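Local coordinates for protein glutamine synthetase (PDB 5ZLI) that is a type I beta glutamine synthetase, a twelve-subunit enzyme whose chains pair a beta-grasp domain with a larger catalytic domain, at residues B[283-287]-B[288-292]. Sequence-based numbering, arbitrary orientation.
Sequences SVWKN and NENLF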
ATOM      1  N   SER B 283     -13.968  15.164 -59.793  1.00 43.75           N
ATOM      2  CA  SER B 283     -14.111  15.790 -61.105  1.00 46.99           C
ATOM      3  C   SER B 283     -13.966  14.672 -62.127  1.00 50.44           C
ATOM      4  O   SER B 283     -13.207  13.714 -61.921  1.00 48.13           O
ATOM      5  CB  SER B 283     -13.066  16.887 -61.446  1.00 50.37           C
ATOM      6  OG  SER B 283     -11.708  16.422 -61.542  1.00 39.29           O
ATOM      7  N   VAL B 284     -14.688  14.800 -63.233  1.00 51.20           N
ATOM      8  CA  VAL B 284     -14.528  13.907 -64.369  1.00 42.15           C
ATOM      9  C   VAL B 284     -13.914  14.718 -65.498  1.00 47.12           C
ATOM     10  O   VAL B 284     -14.452  15.768 -65.865  1.00 54.82           O
ATOM     11  CB  VAL B 284     -15.871  13.303 -64.787  1.00 39.01           C
ATOM     12  CG1 VAL B 284     -15.660  12.345 -65.913  1.00 48.32           C
ATOM     13  CG2 VAL B 284     -16.532  12.645 -63.605  1.00 39.38           C
ATOM     14  N   TRP B 285     -12.833  14.209 -66.091  1.00 46.22           N
ATOM     15  CA  TRP B 285     -12.175  14.878 -67.202  1.00 48.75           C
ATOM     16  C   TRP B 285     -12.201  13.962 -68.417  1.00 54.43           C
ATOM     17  O   TRP B 285     -12.337  12.740 -68.306  1.00 53.17           O
ATOM     18  CB  TRP B 285     -10.722  15.258 -66.897  1.00 47.70           C
ATOM     19  CG  TRP B 285     -10.567  16.209 -65.768  1.00 51.29           C
ATOM     20  CD1 TRP B 285     -11.221  16.175 -64.578  1.00 54.52           C
ATOM     21  CD2 TRP B 285      -9.728  17.364 -65.730  1.00 45.97           C
ATOM     22  NE1 TRP B 285     -10.827  17.222 -63.789  1.00 57.17           N
ATOM     23  CE2 TRP B 285      -9.914  17.972 -64.479  1.00 54.76           C
ATOM     24  CE3 TRP B 285      -8.837  17.942 -66.634  1.00 52.87           C
ATOM     25  CZ2 TRP B 285      -9.243  19.133 -64.103  1.00 59.46           C
ATOM     26  CZ3 TRP B 285      -8.170  19.090 -66.264  1.00 57.75           C
ATOM     27  CH2 TRP B 285      -8.379  19.678 -65.009  1.00 63.51           C
ATOM     28  N   LYS B 286     -12.095  14.568 -69.590  1.00 57.65           N
ATOM     29  CA  LYS B 286     -11.994  13.804 -70.823  1.00 59.05           C
ATOM     30  C   LYS B 286     -11.194  14.632 -71.800  1.00 54.59           C
ATOM     31  O   LYS B 286     -11.444  15.829 -71.948  1.00 51.88           O
ATOM     32  CB  LYS B 286     -13.367  13.441 -71.415  1.00 46.44           C
ATOM     33  CG  LYS B 286     -13.336  12.613 -72.723  1.00 49.04           C
ATOM     34  CD  LYS B 286     -14.771  12.320 -73.186  1.00 58.68           C
ATOM     35  CE  LYS B 286     -14.876  11.413 -74.419  1.00 53.72           C
ATOM     36  NZ  LYS B 286     -14.796  12.161 -75.700  1.00 51.56           N
ATOM     37  N   ASN B 287     -10.209  13.994 -72.416  1.00 43.72           N
ATOM     38  CA  ASN B 287      -9.382  14.631 -73.416  1.00 52.70           C
ATOM     39  C   ASN B 287      -8.784  15.926 -72.860  1.00 56.96           C
ATOM     40  O   ASN B 287      -8.587  16.900 -73.586  1.00 61.57           O
ATOM     41  CB  ASN B 287     -10.172  14.835 -74.726  1.00 54.60           C
ATOM     42  CG  ASN B 287     -10.686  13.492 -75.352  1.00 56.12           C
ATOM     43  OD1 ASN B 287     -10.066  12.429 -75.204  1.00 51.25           O
ATOM     44  ND2 ASN B 287     -11.802  13.562 -76.068  1.00 53.03           N
ATOM     45  N   ASN B 288      -8.498  15.926 -71.550  1.00 54.76           N
ATOM     46  CA  ASN B 288      -7.857  17.025 -70.824  1.00 53.62           C
ATOM     47  C   ASN B 288      -8.747  18.257 -70.685  1.00 56.63           C
ATOM     48  O   ASN B 288      -8.262  19.348 -70.402  1.00 58.39           O
ATOM     49  CB  ASN B 288      -6.516  17.414 -71.452  1.00 58.91           C
ATOM     50  CG  ASN B 288      -5.423  16.397 -71.169  1.00 66.97           C
ATOM     51  OD1 ASN B 288      -5.679  15.192 -71.076  1.00 61.44           O
ATOM     52  ND2 ASN B 288      -4.194  16.881 -71.020  1.00 70.92           N
ATOM     53  N   GLU B 289     -10.048  18.116 -70.862  1.00 55.58           N
ATOM     54  CA  GLU B 289     -10.991  19.172 -70.533  1.00 55.52           C
ATOM     55  C   GLU B 289     -11.739  18.743 -69.280  1.00 53.37           C
ATOM     56  O   GLU B 289     -11.951  17.548 -69.060  1.00 54.67           O
ATOM     57  CB  GLU B 289     -11.965  19.453 -71.703  1.00 60.88           C
ATOM     58  CG  GLU B 289     -12.966  18.327 -72.084  1.00 57.55           C
ATOM     59  CD  GLU B 289     -13.035  18.037 -73.605  1.00 67.87           C
ATOM     60  OE1 GLU B 289     -12.147  18.511 -74.361  1.00 69.00           O
ATOM     61  OE2 GLU B 289     -13.968  17.314 -74.048  1.00 57.54           O
ATOM     62  N   ASN B 290     -12.101  19.697 -68.432  1.00 47.79           N
ATOM     63  CA  ASN B 290     -12.758  19.354 -67.185  1.00 48.40           C
ATOM     64  C   ASN B 290     -14.253  19.474 -67.413  1.00 48.74           C
ATOM     65  O   ASN B 290     -14.804  20.575 -67.372  1.00 54.49           O
ATOM     66  CB  ASN B 290     -12.279  20.257 -66.056  1.00 48.68           C
ATOM     67  CG  ASN B 290     -12.875  19.877 -64.715  1.00 51.31           C
ATOM     68  OD1 ASN B 290     -13.913  19.220 -64.642  1.00 53.18           O
ATOM     69  ND2 ASN B 290     -12.197  20.258 -63.639  1.00 50.16           N
ATOM     70  N   LEU B 291     -14.931  18.333 -67.512  1.00 43.48           N
ATOM     71  CA  LEU B 291     -16.336  18.376 -67.878  1.00 51.85           C
ATOM     72  C   LEU B 291     -17.221  18.951 -66.780  1.00 50.70           C
ATOM     73  O   LEU B 291     -18.395  19.237 -67.043  1.00 43.91           O
ATOM     74  CB  LEU B 291     -16.847  16.985 -68.268  1.00 50.12           C
ATOM     75  CG  LEU B 291     -16.519  16.389 -69.640  1.00 41.29           C
ATOM     76  CD1 LEU B 291     -15.047  16.318 -69.851  1.00 48.15           C
ATOM     77  CD2 LEU B 291     -17.144  15.037 -69.789  1.00 46.50           C
ATOM     78  N   PHE B 292     -16.689  19.171 -65.582  1.00 51.36           N
ATOM     79  CA  PHE B 292     -17.515  19.689 -64.505  1.00 46.16           C
ATOM     80  C   PHE B 292     -17.624  21.193 -64.548  1.00 46.49           C
ATOM     81  O   PHE B 292     -18.584  21.751 -64.020  1.00 45.46           O
ATOM     82  CB  PHE B 292     -16.948  19.260 -63.154  1.00 48.84           C
ATOM     83  CG  PHE B 292     -17.497  17.962 -62.668  1.00 52.30           C
ATOM     84  CD1 PHE B 292     -17.825  16.959 -63.568  1.00 52.03           C
ATOM     85  CD2 PHE B 292     -17.710  17.746 -61.319  1.00 48.33           C
ATOM     86  CE1 PHE B 292     -18.350  15.757 -63.138  1.00 48.93           C
ATOM     87  CE2 PHE B 292     -18.230  16.538 -60.875  1.00 48.03           C
ATOM     88  CZ  PHE B 292     -18.547  15.539 -61.796  1.00 48.40           C
TER
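W285 lies across N290 in the non-hydrogen-bonded antiparallel pair of a short beta hairpin. N290 CB sits 3.7 Å from the centroid of the W285 six-membered ring, 14° off its normal, which defines a CH-pi contact over the face. The amide of N290 continues along the same face, its plane inclined 31° to the indole. With CG anti to the backbone N (chi1 -176°), N290 directs OD1 to the F292 N two residues on, at 2.9 Å, closing an Asx turn; its ND2 is satisfied by the carbonyl of A364. In the indole plane, W285 NE1 donates to S283 OG.

K286 and E289 form the neighbouring hydrogen-bonded pair around a type I' turn: K286 N reaches E289 O at 3.0 Å and E289 N reaches K286 O at 2.9 Å. Just past the strand, in the loop that follows N290, a single backbone bond joins L291 N to V284 O (3.1 Å), while L291 CD1 packs 3.7 Å from K286 CB. At the far end, V284 CG2 meets F292 CE1 at 3.6 Å, and S283 CA stands over a face of the F292 ring.

Within the catalytic domain, strand 278-286 also pairs with strand 133-145, whose Y135 meets W285 edge-to-face, whereas V284, L291 and F292 pack against helix 302-313.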